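Local coordinates for guanine nucleotide exchange protein (Legionella pneumophila, PDB 1XSZ), which probably acts as a guanine nucleotide exchange factor for the small GTPase Arf, with a Sec7 domain whose active site is covered by a C-terminal cap, at residues 39-44 / 72-77; 65-70 / 109-114; 234-239 / 314-319. All blocks are in the same frame, centred on the assembly; numbering follows the deposited sequence.

In the fold
Contacts 1 and 2 lie in the all-helical Sec7 part of the chain. Contact 3 lies in the C-terminal part, which forms a cap over the Sec7 active site. The first two share helix 69-80: contact 1 uses its flank against helix 40-50, and contact 2 uses the turn leading into it against helix 106-123. Their centres are 12 Å apart, and Gln72 NE2 lies 2.8 Å from Pro67 O, a probable hydrogen bond. Contact 2 also touches Pro103, in the motif that in Sec7 domains usually carries the catalytic glutamate. Contact 3 is remote, its centre 39 Å from that of contact 1 and 29 Å from that of contact 2.

Contact 1 of 3, residues 39-44 / 72-77; sequences SPNEEI and QQVLKA
Two helices of the Sec7 domain meet here, the first turn of helix 40-50 and the middle of helix 69-80, with Asn41 reaching across to Gln73 and Val74. The short axes approach to 8.0 Å and cross at -58°. Asn41 and Val74 carry the largest shares of the contact. The CG of Asn41 lies anti to the carbonyl carbon, and the amide beyond it reaches the neighbouring helix. Asn41 ND2 gives a weak hydrogen bond to Gln73 OE1 at 3.0 Å. The N-H...O angle is only 125°, and the two amide planes are turned 59° apart. Asn41 ND2 also rests 3.4 Å from Gln73 CB, so the amide meets the root of the glutamine as well as its tip. The other branch, Asn41 OD1, lies against a methyl group, 3.7 Å from Val74 CG2.

In the all-helical Sec7 fold, helices 22-35 and 57-64 close round the apolar side of this crossing. Val74 takes the inner place. Val74 CG1 meets Ile44 CG2 at 3.8 Å, and the two side chains cross at about a right angle. Tyr63 of helix 57-64 touches both of them, and Ile26 and Ile29 of helix 22-35 pack on Ile44. This half of the contact is buried and apolar.

One turn further along helix 69-80, the small Ala77 puts CB 4.0 Å from Glu42 CA, and Ala77 CB lies 4.1 Å from Asn41 O. Glu42 CG brushes it at the solvent side, while the backbone Glu42 O accepts a hydrogen bond from Gln81 NE2.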
ATOM      1  N   SER A  39      25.438  -9.197  -5.231  1.00 28.92           N
ATOM      2  CA  SER A  39      24.037  -9.599  -5.143  1.00 28.78           C
ATOM      3  C   SER A  39      23.248  -8.292  -5.084  1.00 27.40           C
ATOM      4  O   SER A  39      23.348  -7.541  -4.114  1.00 27.48           O
ATOM      5  CB  SER A  39      23.797 -10.427  -3.879  1.00 30.39           C
ATOM      6  OG  SER A  39      24.198  -9.718  -2.719  1.00 35.34           O
ATOM      7  N   PRO A  40      22.448  -8.007  -6.123  1.00 26.36           N
ATOM      8  CA  PRO A  40      21.649  -6.779  -6.198  1.00 25.01           C
ATOM      9  C   PRO A  40      20.569  -6.532  -5.149  1.00 23.59           C
ATOM     10  O   PRO A  40      20.507  -5.446  -4.571  1.00 23.64           O
ATOM     11  CB  PRO A  40      21.076  -6.833  -7.611  1.00 26.15           C
ATOM     12  CG  PRO A  40      20.883  -8.299  -7.820  1.00 26.39           C
ATOM     13  CD  PRO A  40      22.179  -8.870  -7.288  1.00 26.66           C
ATOM     14  N   ASN A  41      19.720  -7.521  -4.897  1.00 22.20           N
ATOM     15  CA  ASN A  41      18.634  -7.333  -3.940  1.00 22.03           C
ATOM     16  C   ASN A  41      19.083  -6.957  -2.534  1.00 21.51           C
ATOM     17  O   ASN A  41      18.487  -6.082  -1.904  1.00 20.59           O
ATOM     18  CB  ASN A  41      17.742  -8.574  -3.900  1.00 24.08           C
ATOM     19  CG  ASN A  41      17.113  -8.874  -5.248  1.00 26.14           C
ATOM     20  OD1 ASN A  41      16.836  -7.963  -6.031  1.00 28.67           O
ATOM     21  ND2 ASN A  41      16.875 -10.152  -5.521  1.00 29.09           N
ATOM     22  N   GLU A  42      20.129  -7.602  -2.035  1.00 21.15           N
ATOM     23  CA  GLU A  42      20.620  -7.282  -0.704  1.00 20.84           C
ATOM     24  C   GLU A  42      21.281  -5.906  -0.705  1.00 19.77           C
ATOM     25  O   GLU A  42      21.228  -5.177   0.288  1.00 19.38           O
ATOM     26  CB  GLU A  42      21.616  -8.347  -0.227  1.00 23.98           C
ATOM     27  CG  GLU A  42      21.000  -9.735  -0.070  1.00 28.55           C
ATOM     28  CD  GLU A  42      21.181 -10.616  -1.297  1.00 31.58           C
ATOM     29  OE1 GLU A  42      20.966 -10.137  -2.431  1.00 33.87           O
ATOM     30  OE2 GLU A  42      21.533 -11.803  -1.123  1.00 35.21           O
ATOM     31  N   GLU A  43      21.887  -5.545  -1.831  1.00 19.00           N
ATOM     32  CA  GLU A  43      22.557  -4.259  -1.950  1.00 19.18           C
ATOM     33  C   GLU A  43      21.550  -3.107  -1.993  1.00 17.75           C
ATOM     34  O   GLU A  43      21.781  -2.053  -1.410  1.00 17.99           O
ATOM     35  CB  GLU A  43      23.443  -4.236  -3.199  1.00 21.40           C
ATOM     36  CG  GLU A  43      24.515  -3.161  -3.151  1.00 23.69           C
ATOM     37  CD  GLU A  43      25.534  -3.393  -2.042  1.00 23.74           C
ATOM     38  OE1 GLU A  43      26.121  -2.405  -1.561  1.00 25.94           O
ATOM     39  OE2 GLU A  43      25.754  -4.562  -1.658  1.00 25.93           O
ATOM     40  N   ILE A  44      20.438  -3.302  -2.697  1.00 17.41           N
ATOM     41  CA  ILE A  44      19.417  -2.264  -2.760  1.00 16.42           C
ATOM     42  C   ILE A  44      18.863  -2.048  -1.348  1.00 16.11           C
ATOM     43  O   ILE A  44      18.733  -0.915  -0.887  1.00 15.70           O
ATOM     44  CB  ILE A  44      18.269  -2.669  -3.709  1.00 15.48           C
ATOM     45  CG1 ILE A  44      18.787  -2.741  -5.149  1.00 16.39           C
ATOM     46  CG2 ILE A  44      17.115  -1.676  -3.590  1.00 16.78           C
ATOM     47  CD1 ILE A  44      17.797  -3.350  -6.123  1.00 16.89           C
ATOM     48  N   GLN A  72       9.789  -7.749  -3.816  1.00 15.99           N
ATOM     49  CA  GLN A  72       9.554  -8.621  -2.678  1.00 16.77           C
ATOM     50  C   GLN A  72      10.855  -9.219  -2.153  1.00 16.62           C
ATOM     51  O   GLN A  72      11.014  -9.402  -0.946  1.00 16.74           O
ATOM     52  CB  GLN A  72       8.531  -9.705  -3.040  1.00 18.66           C
ATOM     53  CG  GLN A  72       7.178  -9.107  -3.426  1.00 20.68           C
ATOM     54  CD  GLN A  72       6.006 -10.016  -3.121  1.00 24.03           C
ATOM     55  OE1 GLN A  72       5.833 -10.464  -1.986  1.00 23.60           O
ATOM     56  NE2 GLN A  72       5.184 -10.283  -4.130  1.00 25.27           N
ATOM     57  N   GLN A  73      11.796  -9.503  -3.048  1.00 17.81           N
ATOM     58  CA  GLN A  73      13.079 -10.041  -2.615  1.00 18.03           C
ATOM     59  C   GLN A  73      13.847  -8.961  -1.861  1.00 17.39           C
ATOM     60  O   GLN A  73      14.500  -9.237  -0.855  1.00 17.82           O
ATOM     61  CB  GLN A  73      13.905 -10.514  -3.814  1.00 21.24           C
ATOM     62  CG  GLN A  73      13.364 -11.768  -4.480  1.00 26.04           C
ATOM     63  CD  GLN A  73      14.235 -12.233  -5.630  1.00 30.78           C
ATOM     64  OE1 GLN A  73      14.404 -11.523  -6.623  1.00 34.75           O
ATOM     65  NE2 GLN A  73      14.797 -13.429  -5.501  1.00 33.87           N
ATOM     66  N   VAL A  74      13.770  -7.724  -2.346  1.00 16.10           N
ATOM     67  CA  VAL A  74      14.465  -6.634  -1.680  1.00 14.77           C
ATOM     68  C   VAL A  74      13.869  -6.398  -0.293  1.00 14.32           C
ATOM     69  O   VAL A  74      14.598  -6.142   0.665  1.00 15.57           O
ATOM     70  CB  VAL A  74      14.404  -5.330  -2.516  1.00 15.06           C
ATOM     71  CG1 VAL A  74      14.996  -4.174  -1.724  1.00 15.46           C
ATOM     72  CG2 VAL A  74      15.189  -5.519  -3.818  1.00 15.33           C
ATOM     73  N   LEU A  75      12.546  -6.480  -0.184  1.00 13.43           N
ATOM     74  CA  LEU A  75      11.903  -6.288   1.109  1.00 12.71           C
ATOM     75  C   LEU A  75      12.351  -7.365   2.097  1.00 14.06           C
ATOM     76  O   LEU A  75      12.607  -7.076   3.264  1.00 14.09           O
ATOM     77  CB  LEU A  75      10.375  -6.317   0.966  1.00 14.12           C
ATOM     78  CG  LEU A  75       9.599  -6.273   2.293  1.00 12.70           C
ATOM     79  CD1 LEU A  75       9.989  -5.034   3.083  1.00 14.48           C
ATOM     80  CD2 LEU A  75       8.102  -6.287   2.026  1.00 13.63           C
ATOM     81  N   LYS A  76      12.441  -8.609   1.633  0.50 13.46           N
ATOM     82  CA  LYS A  76      12.860  -9.686   2.518  0.50 14.77           C
ATOM     83  C   LYS A  76      14.256  -9.390   3.060  0.50 14.56           C
ATOM     84  O   LYS A  76      14.521  -9.578   4.245  0.50 13.61           O
ATOM     85  CB  LYS A  76      12.850 -11.026   1.776  0.50 15.29           C
ATOM     86  CG  LYS A  76      12.928 -12.227   2.707  0.50 17.01           C
ATOM     87  CD  LYS A  76      12.776 -13.541   1.959  0.50 19.78           C
ATOM     88  CE  LYS A  76      12.738 -14.712   2.927  0.50 22.52           C
ATOM     89  NZ  LYS A  76      13.916 -14.709   3.837  0.50 24.74           N
ATOM     90  N   ALA A  77      15.144  -8.910   2.194  1.00 15.44           N
ATOM     91  CA  ALA A  77      16.500  -8.586   2.618  1.00 15.48           C
ATOM     92  C   ALA A  77      16.483  -7.384   3.559  1.00 15.99           C
ATOM     93  O   ALA A  77      17.170  -7.369   4.579  1.00 17.23           O
ATOM     94  CB  ALA A  77      17.376  -8.287   1.404  1.00 15.78           C
TER

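Contact 2 of 3, residues 65-70 / 109-114; sequences SSPEAE and IDRLVQ
Ser65 O accepts a hydrogen bond from Arg111 NH1 at 3.0 Å. Arg111 was modelled in two conformers, and these contacts belong to one of them. The nitrogen lies in the carbonyl plane, with a C=O...N angle of 160°. The bond is bent at the hydrogen (136°), and the oxygen sits 26° out of the guanidinium plane. The arginine chain runs extended from CG to NE, and Arg111 CD passes 3.6 Å from Ser65 O on the way. Pro67 then covers one face of the guanidinium. Pro67 CB stands 3.1 Å above the Arg111 guanidinium plane, offset toward the rim, and comes 3.2 Å from Arg111 NH2. The guanidinium is thus bonded at one edge and covered on one face by the same turn.

Ser65 CB packs against Leu112 CG at 3.9 Å. The hydroxyl of Ser65 is engaged elsewhere, bonding to Gly61 O. Leu112 also touches Leu75 of helix 69-80.

In the Sec7 domain, this contact lays the turn between helix 57-64 and helix 69-80 against helix 106-123, which also packs through Val113 on helix 131-149 and on helix 252-258 of the capping part.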
ATOM      1  N   SER A  65       7.129  -2.124  -0.732  1.00 12.96           N
ATOM      2  CA  SER A  65       5.815  -2.734  -0.568  1.00 13.32           C
ATOM      3  C   SER A  65       5.109  -3.148  -1.855  1.00 13.87           C
ATOM      4  O   SER A  65       3.955  -3.574  -1.811  1.00 14.25           O
ATOM      5  CB  SER A  65       4.902  -1.792   0.224  1.00 13.63           C
ATOM      6  OG  SER A  65       4.668  -0.589  -0.497  1.00 13.67           O
ATOM      7  N   SER A  66       5.798  -3.036  -2.986  1.00 14.38           N
ATOM      8  CA  SER A  66       5.216  -3.397  -4.275  1.00 16.79           C
ATOM      9  C   SER A  66       5.147  -4.908  -4.461  1.00 16.70           C
ATOM     10  O   SER A  66       5.912  -5.653  -3.852  1.00 17.45           O
ATOM     11  CB  SER A  66       6.005  -2.738  -5.404  1.00 18.26           C
ATOM     12  OG  SER A  66       5.777  -1.338  -5.395  1.00 22.40           O
ATOM     13  N   PRO A  67       4.235  -5.381  -5.327  1.00 17.04           N
ATOM     14  CA  PRO A  67       4.063  -6.815  -5.579  1.00 18.13           C
ATOM     15  C   PRO A  67       5.070  -7.528  -6.478  1.00 18.59           C
ATOM     16  O   PRO A  67       5.162  -8.758  -6.436  1.00 19.16           O
ATOM     17  CB  PRO A  67       2.653  -6.886  -6.150  1.00 18.21           C
ATOM     18  CG  PRO A  67       2.604  -5.643  -6.984  1.00 19.03           C
ATOM     19  CD  PRO A  67       3.220  -4.600  -6.062  1.00 18.06           C
ATOM     20  N   GLU A  68       5.813  -6.783  -7.288  1.00 19.42           N
ATOM     21  CA  GLU A  68       6.774  -7.406  -8.197  1.00 20.29           C
ATOM     22  C   GLU A  68       7.797  -8.288  -7.476  1.00 20.46           C
ATOM     23  O   GLU A  68       8.197  -8.003  -6.345  1.00 18.73           O
ATOM     24  CB  GLU A  68       7.492  -6.339  -9.029  1.00 21.75           C
ATOM     25  CG  GLU A  68       6.610  -5.622 -10.055  1.00 24.87           C
ATOM     26  CD  GLU A  68       5.540  -4.751  -9.422  1.00 27.52           C
ATOM     27  OE1 GLU A  68       5.835  -4.097  -8.400  1.00 27.17           O
ATOM     28  OE2 GLU A  68       4.409  -4.705  -9.956  1.00 28.78           O
ATOM     29  N   ALA A  69       8.216  -9.361  -8.143  1.00 21.01           N
ATOM     30  CA  ALA A  69       9.171 -10.314  -7.584  1.00 20.54           C
ATOM     31  C   ALA A  69      10.442  -9.671  -7.036  1.00 19.74           C
ATOM     32  O   ALA A  69      10.859  -9.966  -5.921  1.00 20.31           O
ATOM     33  CB  ALA A  69       9.532 -11.363  -8.637  1.00 22.02           C
ATOM     34  N   GLU A  70      11.060  -8.798  -7.821  1.00 18.89           N
ATOM     35  CA  GLU A  70      12.281  -8.125  -7.388  1.00 19.33           C
ATOM     36  C   GLU A  70      12.050  -7.364  -6.088  1.00 18.70           C
ATOM     37  O   GLU A  70      12.804  -7.503  -5.125  1.00 18.72           O
ATOM     38  CB  GLU A  70      12.754  -7.153  -8.467  1.00 22.07           C
ATOM     39  CG  GLU A  70      13.933  -6.283  -8.055  1.00 25.59           C
ATOM     40  CD  GLU A  70      14.322  -5.298  -9.141  1.00 29.06           C
ATOM     41  OE1 GLU A  70      14.747  -5.746 -10.224  1.00 29.34           O
ATOM     42  OE2 GLU A  70      14.197  -4.076  -8.916  1.00 30.03           O
ATOM     43  N   ILE A 109       0.429  -2.070   2.663  1.00 12.05           N
ATOM     44  CA  ILE A 109       0.575  -2.156   4.110  1.00 11.96           C
ATOM     45  C   ILE A 109       0.635  -3.636   4.497  1.00 12.84           C
ATOM     46  O   ILE A 109       1.467  -4.052   5.303  1.00 13.32           O
ATOM     47  CB  ILE A 109      -0.629  -1.496   4.815  1.00 12.21           C
ATOM     48  CG1 ILE A 109      -0.564   0.018   4.624  1.00 12.46           C
ATOM     49  CG2 ILE A 109      -0.638  -1.843   6.308  1.00 13.20           C
ATOM     50  CD1 ILE A 109      -1.856   0.731   4.969  1.00 13.04           C
ATOM     51  N   ASP A 110      -0.246  -4.430   3.898  1.00 12.55           N
ATOM     52  CA  ASP A 110      -0.321  -5.854   4.181  1.00 13.02           C
ATOM     53  C   ASP A 110       1.016  -6.542   3.901  1.00 12.78           C
ATOM     54  O   ASP A 110       1.512  -7.308   4.734  1.00 13.11           O
ATOM     55  CB  ASP A 110      -1.450  -6.478   3.346  1.00 13.56           C
ATOM     56  CG  ASP A 110      -1.880  -7.840   3.853  1.00 16.08           C
ATOM     57  OD1 ASP A 110      -1.511  -8.211   4.985  1.00 16.34           O
ATOM     58  OD2 ASP A 110      -2.611  -8.530   3.112  1.00 17.69           O
ATOM     59  N   ARG A 111       1.607  -6.272   2.742  0.50 10.38           N
ATOM     60  CA  ARG A 111       2.882  -6.900   2.413  0.50  9.81           C
ATOM     61  C   ARG A 111       3.962  -6.551   3.428  0.50 10.69           C
ATOM     62  O   ARG A 111       4.786  -7.397   3.779  0.50 10.66           O
ATOM     63  CB  ARG A 111       3.337  -6.504   1.007  0.50 11.69           C
ATOM     64  CG  ARG A 111       2.343  -6.880  -0.072  0.50 14.51           C
ATOM     65  CD  ARG A 111       2.996  -6.981  -1.443  0.50 15.27           C
ATOM     66  NE  ARG A 111       1.997  -7.186  -2.485  0.50 16.14           N
ATOM     67  CZ  ARG A 111       1.274  -6.213  -3.029  0.50 15.62           C
ATOM     68  NH1 ARG A 111       1.442  -4.956  -2.639  0.50 14.11           N
ATOM     69  NH2 ARG A 111       0.367  -6.497  -3.953  0.50 16.94           N
ATOM     70  N   LEU A 112       3.963  -5.314   3.910  1.00 12.51           N
ATOM     71  CA  LEU A 112       4.967  -4.908   4.887  1.00 12.49           C
ATOM     72  C   LEU A 112       4.758  -5.694   6.185  1.00 13.07           C
ATOM     73  O   LEU A 112       5.711  -6.228   6.758  1.00 12.54           O
ATOM     74  CB  LEU A 112       4.891  -3.402   5.158  1.00 13.13           C
ATOM     75  CG  LEU A 112       5.341  -2.496   4.007  1.00 11.60           C
ATOM     76  CD1 LEU A 112       5.244  -1.046   4.457  1.00 14.05           C
ATOM     77  CD2 LEU A 112       6.772  -2.830   3.582  1.00 13.94           C
ATOM     78  N   VAL A 113       3.514  -5.782   6.644  1.00 11.91           N
ATOM     79  CA  VAL A 113       3.209  -6.520   7.866  1.00 11.64           C
ATOM     80  C   VAL A 113       3.599  -7.998   7.723  1.00 12.60           C
ATOM     81  O   VAL A 113       4.115  -8.605   8.665  1.00 14.37           O
ATOM     82  CB  VAL A 113       1.704  -6.381   8.224  1.00 11.72           C
ATOM     83  CG1 VAL A 113       1.352  -7.255   9.427  1.00 11.95           C
ATOM     84  CG2 VAL A 113       1.394  -4.919   8.538  1.00 14.07           C
ATOM     85  N   GLN A 114       3.377  -8.571   6.548  1.00 12.22           N
ATOM     86  CA  GLN A 114       3.743  -9.970   6.313  1.00 13.74           C
ATOM     87  C   GLN A 114       5.259 -10.152   6.377  1.00 13.37           C
ATOM     88  O   GLN A 114       5.751 -11.185   6.836  1.00 13.94           O
ATOM     89  CB  GLN A 114       3.228 -10.428   4.947  1.00 13.94           C
ATOM     90  CG  GLN A 114       1.720 -10.603   4.884  1.00 17.80           C
ATOM     91  CD  GLN A 114       1.237 -10.948   3.492  1.00 21.51           C
ATOM     92  OE1 GLN A 114       1.719 -11.897   2.871  1.00 27.35           O
ATOM     93  NE2 GLN A 114       0.277 -10.181   2.994  1.00 26.61           N
TER

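Contact 3 of 3, residues 234-239 / 314-319; sequences TVFPGI and AADFSS
Phe236 meets Asp316 and Phe317 along its length. Phe236 CB lies 3.3 Å from Asp316 OD2. The CG of Phe236 is anti to the carbonyl carbon, and the ring runs on past the aspartate. Phe236 CD2 comes next, 3.7 Å from Asp316 CB, which lies at the ring edge and in its plane. Ring and carboxylate are nearly coplanar, with planes 19° apart. Further out, Phe236 CE2 touches Phe317 CE1 at 3.6 Å, again at the edge of the Phe236 ring, and Phe236 CZ is a little farther from the same atom. The two rings meet obliquely, their centroids 5.9 Å apart and their planes at 56°. Val235 CG1 lies over one face of the Phe236 ring.

Both segments belong to the C-terminal capping domain, where an antiparallel sheet is flanked by helices. The loop leading to strand 243-248 packs here on the residues that follow helix 306-315. Phe317 continues inward to Val296 and Ile298 of strand 295-300, and Thr217 of helix 216-224 touches both phenylalanines.

Gly238 N donates to Asp316 OD2 at 3.2 Å, reaching the syn side of the oxygen from 26° out of the carboxylate plane. A water molecule bridges the two backbones, donating to Val235 O at 2.9 Å and to Asp316 O at 3.1 Å. Asp316 O also accepts a hydrogen bond from Thr217 OG1.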
ATOM      1  N   THR A 234     -19.962  -0.293 -17.926  1.00 24.05           N
ATOM      2  CA  THR A 234     -21.233   0.231 -17.443  1.00 23.56           C
ATOM      3  C   THR A 234     -20.914   1.272 -16.371  1.00 22.73           C
ATOM      4  O   THR A 234     -21.736   2.129 -16.052  1.00 23.63           O
ATOM      5  CB  THR A 234     -22.127  -0.875 -16.831  1.00 24.11           C
ATOM      6  OG1 THR A 234     -21.437  -1.522 -15.756  1.00 23.90           O
ATOM      7  CG2 THR A 234     -22.497  -1.905 -17.887  1.00 25.43           C
ATOM      8  N   VAL A 235     -19.705   1.183 -15.822  1.00 21.43           N
ATOM      9  CA  VAL A 235     -19.253   2.123 -14.805  1.00 21.05           C
ATOM     10  C   VAL A 235     -18.464   3.231 -15.501  1.00 20.45           C
ATOM     11  O   VAL A 235     -18.625   4.414 -15.189  1.00 21.41           O
ATOM     12  CB  VAL A 235     -18.329   1.435 -13.766  1.00 20.08           C
ATOM     13  CG1 VAL A 235     -17.854   2.454 -12.741  1.00 20.84           C
ATOM     14  CG2 VAL A 235     -19.066   0.293 -13.076  1.00 20.65           C
ATOM     15  N   PHE A 236     -17.616   2.830 -16.445  1.00 21.27           N
ATOM     16  CA  PHE A 236     -16.784   3.764 -17.203  1.00 21.90           C
ATOM     17  C   PHE A 236     -17.058   3.647 -18.701  1.00 23.92           C
ATOM     18  O   PHE A 236     -16.355   2.934 -19.413  1.00 24.15           O
ATOM     19  CB  PHE A 236     -15.301   3.480 -16.953  1.00 20.70           C
ATOM     20  CG  PHE A 236     -14.904   3.540 -15.509  1.00 19.02           C
ATOM     21  CD1 PHE A 236     -14.600   2.376 -14.808  1.00 18.68           C
ATOM     22  CD2 PHE A 236     -14.838   4.760 -14.844  1.00 17.75           C
ATOM     23  CE1 PHE A 236     -14.234   2.430 -13.464  1.00 19.20           C
ATOM     24  CE2 PHE A 236     -14.474   4.821 -13.503  1.00 17.78           C
ATOM     25  CZ  PHE A 236     -14.172   3.654 -12.812  1.00 18.67           C
ATOM     26  N   PRO A 237     -18.082   4.354 -19.200  1.00 26.74           N
ATOM     27  CA  PRO A 237     -18.422   4.305 -20.626  1.00 28.89           C
ATOM     28  C   PRO A 237     -17.244   4.614 -21.554  1.00 30.98           C
ATOM     29  O   PRO A 237     -17.157   4.080 -22.660  1.00 32.09           O
ATOM     30  CB  PRO A 237     -19.538   5.338 -20.742  1.00 28.65           C
ATOM     31  CG  PRO A 237     -20.219   5.232 -19.413  1.00 29.85           C
ATOM     32  CD  PRO A 237     -19.045   5.190 -18.463  1.00 27.18           C
ATOM     33  N   GLY A 238     -16.338   5.471 -21.091  1.00 32.48           N
ATOM     34  CA  GLY A 238     -15.182   5.840 -21.891  1.00 35.14           C
ATOM     35  C   GLY A 238     -14.320   4.686 -22.375  1.00 36.94           C
ATOM     36  O   GLY A 238     -14.000   4.600 -23.563  1.00 36.84           O
ATOM     37  N   ILE A 239     -13.945   3.792 -21.465  1.00 37.75           N
ATOM     38  CA  ILE A 239     -13.102   2.653 -21.815  1.00 38.29           C
ATOM     39  C   ILE A 239     -13.679   1.823 -22.957  1.00 39.29           C
ATOM     40  O   ILE A 239     -14.829   2.008 -23.357  1.00 40.78           O
ATOM     41  CB  ILE A 239     -12.868   1.736 -20.597  1.00 38.26           C
ATOM     42  CG1 ILE A 239     -14.194   1.135 -20.131  1.00 36.70           C
ATOM     43  CG2 ILE A 239     -12.211   2.530 -19.475  1.00 38.46           C
ATOM     44  CD1 ILE A 239     -14.063   0.204 -18.951  1.00 37.78           C
ATOM     45  N   ALA A 314     -10.250   7.706 -14.605  1.00 13.22           N
ATOM     46  CA  ALA A 314     -10.232   8.873 -13.730  1.00 13.93           C
ATOM     47  C   ALA A 314     -11.046  10.035 -14.300  1.00 12.66           C
ATOM     48  O   ALA A 314     -11.764  10.723 -13.573  1.00 13.25           O
ATOM     49  CB  ALA A 314      -8.784   9.312 -13.483  1.00 13.88           C
ATOM     50  N   ALA A 315     -10.937  10.240 -15.610  1.00 13.44           N
ATOM     51  CA  ALA A 315     -11.654  11.325 -16.268  1.00 13.92           C
ATOM     52  C   ALA A 315     -13.159  11.103 -16.342  1.00 15.31           C
ATOM     53  O   ALA A 315     -13.912  12.062 -16.505  1.00 15.77           O
ATOM     54  CB  ALA A 315     -11.097  11.542 -17.666  1.00 15.06           C
ATOM     55  N   ASP A 316     -13.600   9.852 -16.217  1.00 15.93           N
ATOM     56  CA  ASP A 316     -15.026   9.547 -16.285  1.00 17.88           C
ATOM     57  C   ASP A 316     -15.813  10.011 -15.061  1.00 18.12           C
ATOM     58  O   ASP A 316     -17.042  10.066 -15.093  1.00 20.00           O
ATOM     59  CB  ASP A 316     -15.243   8.048 -16.514  1.00 19.88           C
ATOM     60  CG  ASP A 316     -15.134   7.664 -17.979  1.00 24.60           C
ATOM     61  OD1 ASP A 316     -15.110   8.577 -18.837  1.00 26.92           O
ATOM     62  OD2 ASP A 316     -15.087   6.455 -18.283  1.00 25.27           O
ATOM     63  N   PHE A 317     -15.117  10.336 -13.976  1.00 15.79           N
ATOM     64  CA  PHE A 317     -15.785  10.833 -12.780  1.00 15.43           C
ATOM     65  C   PHE A 317     -16.101  12.310 -12.980  1.00 15.52           C
ATOM     66  O   PHE A 317     -15.332  13.028 -13.617  1.00 17.19           O
ATOM     67  CB  PHE A 317     -14.875  10.754 -11.544  1.00 15.22           C
ATOM     68  CG  PHE A 317     -14.717   9.379 -10.963  1.00 14.02           C
ATOM     69  CD1 PHE A 317     -13.803   8.477 -11.496  1.00 13.77           C
ATOM     70  CD2 PHE A 317     -15.456   9.004  -9.848  1.00 15.80           C
ATOM     71  CE1 PHE A 317     -13.622   7.225 -10.924  1.00 15.32           C
ATOM     72  CE2 PHE A 317     -15.280   7.750  -9.268  1.00 15.81           C
ATOM     73  CZ  PHE A 317     -14.359   6.863  -9.810  1.00 16.11           C
ATOM     74  N   SER A 318     -17.226  12.762 -12.438  0.50 15.18           N
ATOM     75  CA  SER A 318     -17.574  14.173 -12.525  0.50 15.62           C
ATOM     76  C   SER A 318     -16.645  14.843 -11.522  0.50 13.72           C
ATOM     77  O   SER A 318     -16.137  15.943 -11.747  0.50 14.87           O
ATOM     78  CB  SER A 318     -19.031  14.399 -12.117  0.50 16.90           C
ATOM     79  OG  SER A 318     -19.342  15.781 -12.088  0.50 21.57           O
ATOM     80  N   SER A 319     -16.429  14.148 -10.409  0.50 13.23           N
ATOM     81  CA  SER A 319     -15.556  14.619  -9.344  0.50 14.21           C
ATOM     82  C   SER A 319     -14.140  14.824  -9.864  0.50 13.79           C
ATOM     83  O   SER A 319     -13.666  14.083 -10.722  0.50 13.81           O
ATOM     84  CB  SER A 319     -15.527  13.597  -8.205  0.50 14.86           C
ATOM     85  OG  SER A 319     -14.499  13.895  -7.278  0.50 18.23           O
TER
HETATM   86  O   HOH W   1     -18.183   7.200 -15.704  1.00 38.72           O